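Local coordinates for benzoylformate decarboxylase (Mycobacterium smegmatis, PDB 4Q9D), which belongs to the thiamine pyrophosphate-dependent enzyme family, whose chains combine two cofactor-binding domains with a central domain, and binds a magnesium ion, at residues B[497-502]-B[514-519]; B[487-492]-B[524-529]; B[358-363]-B[507-512]. All coordinates share one frame; numbering follows the deposited sequence.

How the contacts relate
All three contacts lie in the C-terminal part of the chain, round the end of one parallel sheet. Contacts 2 and 3 are buried and largely apolar. Contact 1, at outermost strand 499-502, is partly open and sets the long side chain of an arginine against small methyl groups. Helix 506-518 serves both contact 1 and contact 3, meeting the edge strand with one part and helix 357-367 with another. Contact 2 brings helix 489-495 against strand 523-528, the sheet neighbour of 499-502. Contacts 1 and 2 also touch directly: Thr500 OG1 probably hydrogen-bonds to Val524 O. Strand 523-528 of contact 2 also borders the two helices of contact 3.

Contact 1. Residues B[497-502]-B[514-519]; sequences GCRTAT and KTALQA
Arg499 reaches from the edge strand 499-502 to the C-terminal part of helix 506-518 and meets Ala519, Thr515 and Ala516 in turn. It accounts for more than half of the surface buried here, and different parts of its long side chain serve different partners. The aliphatic part comes first: CD of Arg499 lies 3.6 Å from CB of Ala519, and NE of Arg499 is 4.0 Å from the same methyl. Further out, the Arg499 and Thr515 side chains cross at about a right angle, and NH2 of Arg499 comes to 3.3 Å from CG2 of Thr515. NH1 of Arg499 turns instead to the backbone of the helix, 3.8 Å from CA of Ala516, and it is 4.1 Å from CB of that residue. All three neighbours approach the guanidinium plane obliquely.

The path of the arginine follows from a bend in its chain. CG and CD continue in an extended line from the strand, and the turn at chi3 (75°) then directs the guanidinium along the helix from Ala519 back to Thr515. Thr515 offers its CG2, while its OG1 is hydrogen-bonded to the carbonyl O of Ala511 one turn earlier.

No hydrogen bond joins the two segments; NH1 of Arg499 is instead hydrogen-bonded to OG1 of Thr523, at the start of the next strand. Strand 499-502, helix 506-518 and strand 523-528 form a beta-alpha-beta unit, in which Arg499 spans from the first strand to the C-terminal part of the connecting helix. The chemistry is therefore mixed: methyl groups pack along the arginine while a threonine hydroxyl holds one of its nitrogens, an arrangement suited to a partly exposed margin where a charged group can remain near solvent.

Contact 2. Residues B[487-492]-B[524-529]; sequences LDISSI and VLVVPT
The first turn of helix 489-495 packs on strand 523-528 of the parallel sheet in the C-terminal thiamine pyrophosphate-binding domain, with Ile489 set against Val524 and Val526 and Ser490 beside Val526. CG2 of Ile489 makes the main approach, 3.7 Å from CG2 of Val526, and the two branched side chains lie obliquely to each other. The same Ile489 methyl is 4.3 Å from CG1 of Val524, so it bridges two residues that project from one face of the strand. Its position follows from chi1 of -66°, which turns CG2 opposite the backbone N and leaves CG1 beside that nitrogen. From the next helical position, OG of Ser490 comes within 3.8 Å of CG2 of Val526.

The turn that presents these residues begins at Asp488, the N-cap, whose OD1 accepts a weak capping bond from the backbone N of Ser491. Nearby, Leu487 packs on Trp445 of the second subunit, and Ser491 meets its counterpart there. Ile489 also touches Asp434, a ligand of the magnesium ion.

Between helix and strand the contact is apolar, without a hydrogen bond across it. OG of Ser490 is hydrogen-bonded to OG1 of Thr500 and of Thr502 on the adjoining edge strand, which implies that this hydroxyl can border the valine methyl without leaving its own polar needs unmet.

Contact 3. Residues B[358-363]-B[507-512]; sequences NAVYEV and DMLEAE
Val363 and Leu509 meet obliquely between helices 357-367 and 506-518, the valine lying against CG and the CD2 arm of the leucine. CG1 of Val363 approaches CG of Leu509 to 3.7 Å. CD2 of Leu509 lies 3.8 Å from CB of Val363, so the leucine methyl rests against the branch point of the valine as well as its CG1 arm. One turn earlier on the first helix, Val360 meets the same methyl: CA of Val360 is 4.1 Å from CD2 of Leu509, and the nearest side-chain atom, CG1 of Val360, is 4.3 Å away. Leu509 thus places one methyl against both valines.

With chi1 at 175°, CG1 of Val363 extends opposite its backbone N and reaches the backbone of the second helix, where it lies 3.9 Å from CA of Glu510. CB of Glu510 stands beside the same methyl, and the rest of that extended side chain runs on to a salt bridge of OE2 with NZ of Lys514, one turn further along its own helix, consistent with a carboxylate at the margin of an otherwise apolar contact.

The helix segments run in broadly the same direction, at 34° to each other, with their axes 10.1 Å apart at closest approach. Strand 523-528 adjoins both helices through Val527, which packs on Val360 and Leu509. Met355 and Thr529 also touch Val360, while Thr506 and Leu513 of helix 506-518 extend the packing round Val363. On another side of helix 357-367, Tyr361 and Glu362 pack against helix 382-388.

Contact 1. Residues B[497-502]-B[514-519]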
loop_
_atom_site.group_PDB
_atom_site.type_symbol
_atom_site.label_atom_id
_atom_site.label_comp_id
_atom_site.label_asym_id
_atom_site.label_seq_id
_atom_site.Cartn_x
_atom_site.Cartn_y
_atom_site.Cartn_z
ATOM N N GLY B 497 -28.201 27.145 14.694
ATOM C CA GLY B 497 -27.907 28.529 15.041
ATOM C C GLY B 497 -27.904 29.544 13.905
ATOM O O GLY B 497 -27.569 30.713 14.118
ATOM N N CYS B 498 -28.264 29.121 12.697
ATOM C CA CYS B 498 -28.246 30.050 11.569
ATOM C C CYS B 498 -29.576 30.780 11.463
ATOM O O CYS B 498 -30.612 30.196 11.782
ATOM C CB CYS B 498 -28.017 29.288 10.265
ATOM S SG CYS B 498 -26.316 28.705 10.113
ATOM N N ARG B 499 -29.542 32.034 11.008
ATOM C CA ARG B 499 -30.756 32.711 10.539
ATOM C C ARG B 499 -31.304 31.897 9.377
ATOM O O ARG B 499 -30.546 31.243 8.649
ATOM C CB ARG B 499 -30.446 34.096 9.991
ATOM C CG ARG B 499 -29.991 35.153 10.972
ATOM C CD ARG B 499 -29.836 36.470 10.181
ATOM N NE ARG B 499 -31.168 37.023 9.881
ATOM C CZ ARG B 499 -31.754 37.136 8.677
ATOM N NH1 ARG B 499 -31.146 36.792 7.522
ATOM N NH2 ARG B 499 -32.982 37.641 8.637
ATOM N N THR B 500 -32.605 31.965 9.154
ATOM C CA THR B 500 -33.179 31.160 8.092
ATOM C C THR B 500 -34.543 31.682 7.623
ATOM O O THR B 500 -35.235 32.341 8.363
ATOM C CB THR B 500 -33.294 29.678 8.541
ATOM O OG1 THR B 500 -33.604 28.866 7.404
ATOM C CG2 THR B 500 -34.383 29.518 9.564
ATOM N N ALA B 501 -34.892 31.403 6.371
ATOM C CA ALA B 501 -36.260 31.579 5.898
ATOM C C ALA B 501 -36.544 30.584 4.781
ATOM O O ALA B 501 -35.634 30.100 4.095
ATOM C CB ALA B 501 -36.531 33.027 5.437
ATOM N N THR B 502 -37.816 30.242 4.634
ATOM C CA THR B 502 -38.262 29.436 3.511
ATOM C C THR B 502 -38.970 30.420 2.576
ATOM O O THR B 502 -39.965 31.027 2.955
ATOM C CB THR B 502 -39.218 28.329 3.988
ATOM O OG1 THR B 502 -38.511 27.451 4.881
ATOM C CG2 THR B 502 -39.814 27.534 2.793
ATOM N N LYS B 514 -31.546 40.444 0.506
ATOM C CA LYS B 514 -31.076 41.749 0.957
ATOM C C LYS B 514 -30.913 41.786 2.463
ATOM O O LYS B 514 -29.953 42.342 2.975
ATOM C CB LYS B 514 -32.032 42.859 0.532
ATOM C CG LYS B 514 -32.072 43.106 -0.984
ATOM C CD LYS B 514 -33.135 44.182 -1.350
ATOM C CE LYS B 514 -33.170 44.424 -2.870
ATOM N NZ LYS B 514 -34.399 45.157 -3.326
ATOM N N THR B 515 -31.867 41.220 3.183
ATOM C CA THR B 515 -31.731 41.145 4.631
ATOM C C THR B 515 -30.507 40.296 5.026
ATOM O O THR B 515 -29.766 40.656 5.946
ATOM C CB THR B 515 -33.002 40.560 5.243
ATOM O OG1 THR B 515 -34.085 41.442 4.961
ATOM C CG2 THR B 515 -32.881 40.385 6.754
ATOM N N ALA B 516 -30.282 39.180 4.326
ATOM C CA ALA B 516 -29.162 38.291 4.680
ATOM C C ALA B 516 -27.822 38.987 4.480
ATOM O O ALA B 516 -26.876 38.800 5.265
ATOM C CB ALA B 516 -29.219 36.995 3.869
ATOM N N LEU B 517 -27.743 39.788 3.424
ATOM C CA LEU B 517 -26.511 40.485 3.073
ATOM C C LEU B 517 -26.118 41.519 4.112
ATOM O O LEU B 517 -24.955 41.895 4.204
ATOM C CB LEU B 517 -26.656 41.159 1.704
ATOM C CG LEU B 517 -26.626 40.186 0.528
ATOM C CD1 LEU B 517 -27.024 40.889 -0.787
ATOM C CD2 LEU B 517 -25.241 39.537 0.416
ATOM N N GLN B 518 -27.098 41.983 4.884
ATOM C CA GLN B 518 -26.876 42.994 5.911
ATOM C C GLN B 518 -26.804 42.391 7.308
ATOM O O GLN B 518 -26.489 43.094 8.255
ATOM C CB GLN B 518 -27.995 44.065 5.898
ATOM C CG GLN B 518 -28.029 44.956 4.651
ATOM C CD GLN B 518 -26.644 45.464 4.216
ATOM O OE1 GLN B 518 -25.782 45.776 5.051
ATOM N NE2 GLN B 518 -26.427 45.542 2.896
ATOM N N ALA B 519 -27.115 41.107 7.449
ATOM C CA ALA B 519 -27.153 40.493 8.776
ATOM C C ALA B 519 -25.742 40.246 9.317
ATOM O O ALA B 519 -24.781 40.176 8.567
ATOM C CB ALA B 519 -27.970 39.189 8.755
#

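Contact 2. Residues B[487-492]-B[524-529]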
loop_
_atom_site.group_PDB
_atom_site.type_symbol
_atom_site.label_atom_id
_atom_site.label_comp_id
_atom_site.label_asym_id
_atom_site.label_seq_id
_atom_site.Cartn_x
_atom_site.Cartn_y
_atom_site.Cartn_z
ATOM N N LEU B 487 -38.005 16.667 4.701
ATOM C CA LEU B 487 -36.912 17.463 5.219
ATOM C C LEU B 487 -37.411 18.866 5.352
ATOM O O LEU B 487 -37.900 19.442 4.391
ATOM C CB LEU B 487 -35.716 17.475 4.265
ATOM C CG LEU B 487 -34.799 16.261 4.212
ATOM C CD1 LEU B 487 -33.822 16.474 3.063
ATOM C CD2 LEU B 487 -34.056 16.121 5.543
ATOM N N ASP B 488 -37.309 19.410 6.556
ATOM C CA ASP B 488 -37.584 20.822 6.766
ATOM C C ASP B 488 -36.239 21.482 7.053
ATOM O O ASP B 488 -35.749 21.495 8.189
ATOM C CB ASP B 488 -38.606 21.026 7.894
ATOM C CG ASP B 488 -38.781 22.506 8.273
ATOM O OD1 ASP B 488 -38.297 23.401 7.556
ATOM O OD2 ASP B 488 -39.384 22.767 9.321
ATOM N N ILE B 489 -35.614 21.983 5.994
ATOM C CA ILE B 489 -34.238 22.423 6.084
ATOM C C ILE B 489 -34.085 23.707 6.935
ATOM O O ILE B 489 -33.052 23.911 7.566
ATOM C CB ILE B 489 -33.618 22.554 4.678
ATOM C CG1 ILE B 489 -33.513 21.159 4.041
ATOM C CG2 ILE B 489 -32.246 23.264 4.765
ATOM C CD1 ILE B 489 -33.014 21.152 2.629
ATOM N N SER B 490 -35.115 24.553 6.970
ATOM C CA SER B 490 -35.112 25.740 7.854
ATOM C C SER B 490 -35.025 25.395 9.334
ATOM O O SER B 490 -34.235 25.991 10.059
ATOM C CB SER B 490 -36.345 26.617 7.640
ATOM O OG SER B 490 -36.053 27.579 6.661
ATOM N N SER B 491 -35.818 24.425 9.779
ATOM C CA SER B 491 -35.723 23.983 11.171
ATOM C C SER B 491 -34.333 23.489 11.520
ATOM O O SER B 491 -33.800 23.811 12.595
ATOM C CB SER B 491 -36.749 22.898 11.468
ATOM O OG SER B 491 -38.025 23.463 11.267
ATOM N N ILE B 492 -33.742 22.708 10.619
ATOM C CA ILE B 492 -32.393 22.188 10.863
ATOM C C ILE B 492 -31.423 23.353 10.973
ATOM O O ILE B 492 -30.617 23.415 11.909
ATOM C CB ILE B 492 -31.956 21.176 9.763
ATOM C CG1 ILE B 492 -32.944 20.020 9.682
ATOM C CG2 ILE B 492 -30.538 20.635 10.014
ATOM C CD1 ILE B 492 -32.778 19.119 8.400
ATOM N N VAL B 524 -29.438 30.679 6.038
ATOM C CA VAL B 524 -29.825 29.603 5.151
ATOM C C VAL B 524 -31.206 29.928 4.544
ATOM O O VAL B 524 -32.218 29.975 5.242
ATOM C CB VAL B 524 -29.862 28.257 5.896
ATOM C CG1 VAL B 524 -30.334 27.123 4.963
ATOM C CG2 VAL B 524 -28.457 27.939 6.524
ATOM N N LEU B 525 -31.234 30.182 3.242
ATOM C CA LEU B 525 -32.490 30.475 2.555
ATOM C C LEU B 525 -32.878 29.229 1.776
ATOM O O LEU B 525 -32.143 28.771 0.902
ATOM C CB LEU B 525 -32.343 31.687 1.622
ATOM C CG LEU B 525 -31.986 33.010 2.313
ATOM C CD1 LEU B 525 -31.795 34.135 1.280
ATOM C CD2 LEU B 525 -33.001 33.406 3.375
ATOM N N VAL B 526 -34.018 28.662 2.125
ATOM C CA VAL B 526 -34.489 27.469 1.472
ATOM C C VAL B 526 -35.499 27.878 0.386
ATOM O O VAL B 526 -36.524 28.483 0.688
ATOM C CB VAL B 526 -35.095 26.490 2.507
ATOM C CG1 VAL B 526 -35.449 25.179 1.829
ATOM C CG2 VAL B 526 -34.072 26.237 3.663
ATOM N N VAL B 527 -35.183 27.563 -0.872
ATOM C CA VAL B 527 -35.978 27.992 -2.005
ATOM C C VAL B 527 -36.611 26.786 -2.707
ATOM O O VAL B 527 -35.927 25.991 -3.351
ATOM C CB VAL B 527 -35.135 28.782 -3.011
ATOM C CG1 VAL B 527 -36.020 29.291 -4.162
ATOM C CG2 VAL B 527 -34.408 29.964 -2.323
ATOM N N PRO B 528 -37.936 26.635 -2.588
ATOM C CA PRO B 528 -38.535 25.476 -3.267
ATOM C C PRO B 528 -38.442 25.641 -4.778
ATOM O O PRO B 528 -38.824 26.679 -5.310
ATOM C CB PRO B 528 -39.999 25.492 -2.789
ATOM C CG PRO B 528 -39.998 26.372 -1.544
ATOM C CD PRO B 528 -38.894 27.378 -1.751
ATOM N N THR B 529 -37.920 24.644 -5.473
ATOM C CA THR B 529 -37.715 24.792 -6.909
ATOM C C THR B 529 -38.294 23.569 -7.607
ATOM O O THR B 529 -38.628 22.578 -6.961
ATOM C CB THR B 529 -36.218 24.902 -7.269
ATOM O OG1 THR B 529 -35.565 23.706 -6.850
ATOM C CG2 THR B 529 -35.561 26.108 -6.563
#

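Contact 3. Residues B[358-363]-B[507-512]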
loop_
_atom_site.group_PDB
_atom_site.type_symbol
_atom_site.label_atom_id
_atom_site.label_comp_id
_atom_site.label_asym_id
_atom_site.label_seq_id
_atom_site.Cartn_x
_atom_site.Cartn_y
_atom_site.Cartn_z
ATOM N N ASN B 358 -33.870 28.841 -12.984
ATOM C CA ASN B 358 -33.622 30.050 -13.767
ATOM C C ASN B 358 -34.096 31.316 -13.024
ATOM O O ASN B 358 -33.384 32.329 -12.981
ATOM C CB ASN B 358 -34.269 29.907 -15.151
ATOM C CG ASN B 358 -33.990 31.096 -16.048
ATOM O OD1 ASN B 358 -32.835 31.391 -16.354
ATOM N ND2 ASN B 358 -35.049 31.795 -16.468
ATOM N N ALA B 359 -35.284 31.254 -12.414
ATOM C CA ALA B 359 -35.773 32.360 -11.587
ATOM C C ALA B 359 -34.829 32.637 -10.427
ATOM O O ALA B 359 -34.506 33.783 -10.147
ATOM C CB ALA B 359 -37.162 32.045 -11.040
ATOM N N VAL B 360 -34.406 31.578 -9.734
ATOM C CA VAL B 360 -33.565 31.718 -8.543
ATOM C C VAL B 360 -32.261 32.428 -8.854
ATOM O O VAL B 360 -31.860 33.335 -8.137
ATOM C CB VAL B 360 -33.190 30.324 -7.910
ATOM C CG1 VAL B 360 -32.191 30.507 -6.762
ATOM C CG2 VAL B 360 -34.419 29.591 -7.454
ATOM N N TYR B 361 -31.573 31.988 -9.910
ATOM C CA TYR B 361 -30.273 32.585 -10.236
ATOM C C TYR B 361 -30.379 34.013 -10.754
ATOM O O TYR B 361 -29.485 34.824 -10.518
ATOM C CB TYR B 361 -29.472 31.706 -11.195
ATOM C CG TYR B 361 -28.793 30.542 -10.498
ATOM C CD1 TYR B 361 -27.453 30.613 -10.120
ATOM C CD2 TYR B 361 -29.503 29.380 -10.190
ATOM C CE1 TYR B 361 -26.831 29.535 -9.443
ATOM C CE2 TYR B 361 -28.896 28.312 -9.531
ATOM C CZ TYR B 361 -27.567 28.389 -9.167
ATOM O OH TYR B 361 -26.998 27.303 -8.538
ATOM N N GLU B 362 -31.481 34.347 -11.427
ATOM C CA GLU B 362 -31.635 35.737 -11.888
ATOM C C GLU B 362 -31.850 36.642 -10.713
ATOM O O GLU B 362 -31.229 37.689 -10.618
ATOM C CB GLU B 362 -32.796 35.930 -12.876
ATOM C CG GLU B 362 -32.853 37.405 -13.323
ATOM C CD GLU B 362 -33.999 37.721 -14.271
ATOM O OE1 GLU B 362 -34.847 36.824 -14.534
ATOM O OE2 GLU B 362 -34.049 38.880 -14.735
ATOM N N VAL B 363 -32.713 36.237 -9.783
ATOM C CA VAL B 363 -32.840 37.009 -8.548
ATOM C C VAL B 363 -31.491 37.187 -7.843
ATOM O O VAL B 363 -31.174 38.266 -7.348
ATOM C CB VAL B 363 -33.825 36.370 -7.561
ATOM C CG1 VAL B 363 -33.812 37.144 -6.254
ATOM C CG2 VAL B 363 -35.231 36.334 -8.168
ATOM N N ASP B 507 -40.174 37.625 -5.095
ATOM C CA ASP B 507 -40.120 38.844 -4.271
ATOM C C ASP B 507 -39.533 38.563 -2.896
ATOM O O ASP B 507 -38.727 39.339 -2.386
ATOM C CB ASP B 507 -41.499 39.460 -4.034
ATOM C CG ASP B 507 -42.095 40.097 -5.294
ATOM O OD1 ASP B 507 -41.348 40.715 -6.088
ATOM O OD2 ASP B 507 -43.323 39.973 -5.475
ATOM N N MET B 508 -40.019 37.502 -2.267
ATOM C CA MET B 508 -39.555 37.147 -0.921
ATOM C C MET B 508 -38.074 36.766 -0.961
ATOM O O MET B 508 -37.292 37.196 -0.113
ATOM C CB MET B 508 -40.394 36.015 -0.350
ATOM C CG MET B 508 -40.144 35.822 1.127
ATOM S SD MET B 508 -41.211 34.587 1.846
ATOM C CE MET B 508 -40.249 34.217 3.339
ATOM N N LEU B 509 -37.685 36.006 -1.983
ATOM C CA LEU B 509 -36.275 35.652 -2.181
ATOM C C LEU B 509 -35.403 36.900 -2.222
ATOM O O LEU B 509 -34.353 37.005 -1.554
ATOM C CB LEU B 509 -36.100 34.814 -3.466
ATOM C CG LEU B 509 -34.645 34.448 -3.816
ATOM C CD1 LEU B 509 -33.959 33.701 -2.644
ATOM C CD2 LEU B 509 -34.644 33.593 -5.067
ATOM N N GLU B 510 -35.853 37.882 -2.978
ATOM C CA GLU B 510 -35.058 39.088 -3.145
ATOM C C GLU B 510 -34.947 39.814 -1.831
ATOM O O GLU B 510 -33.864 40.304 -1.456
ATOM C CB GLU B 510 -35.701 39.998 -4.193
ATOM C CG GLU B 510 -35.001 41.321 -4.399
ATOM C CD GLU B 510 -35.886 42.323 -5.165
ATOM O OE1 GLU B 510 -36.997 41.946 -5.616
ATOM O OE2 GLU B 510 -35.473 43.487 -5.308
ATOM N N ALA B 511 -36.069 39.895 -1.124
ATOM C CA ALA B 511 -36.084 40.646 0.123
ATOM C C ALA B 511 -35.252 39.936 1.192
ATOM O O ALA B 511 -34.522 40.574 1.951
ATOM C CB ALA B 511 -37.530 40.859 0.608
ATOM N N GLU B 512 -35.382 38.615 1.276
ATOM C CA GLU B 512 -34.624 37.852 2.285
ATOM C C GLU B 512 -33.123 37.893 1.972
ATOM O O GLU B 512 -32.288 37.916 2.883
ATOM C CB GLU B 512 -35.140 36.415 2.350
ATOM C CG GLU B 512 -36.561 36.314 2.902
ATOM C CD GLU B 512 -36.649 36.686 4.386
ATOM O OE1 GLU B 512 -35.597 36.848 5.039
ATOM O OE2 GLU B 512 -37.779 36.788 4.903
#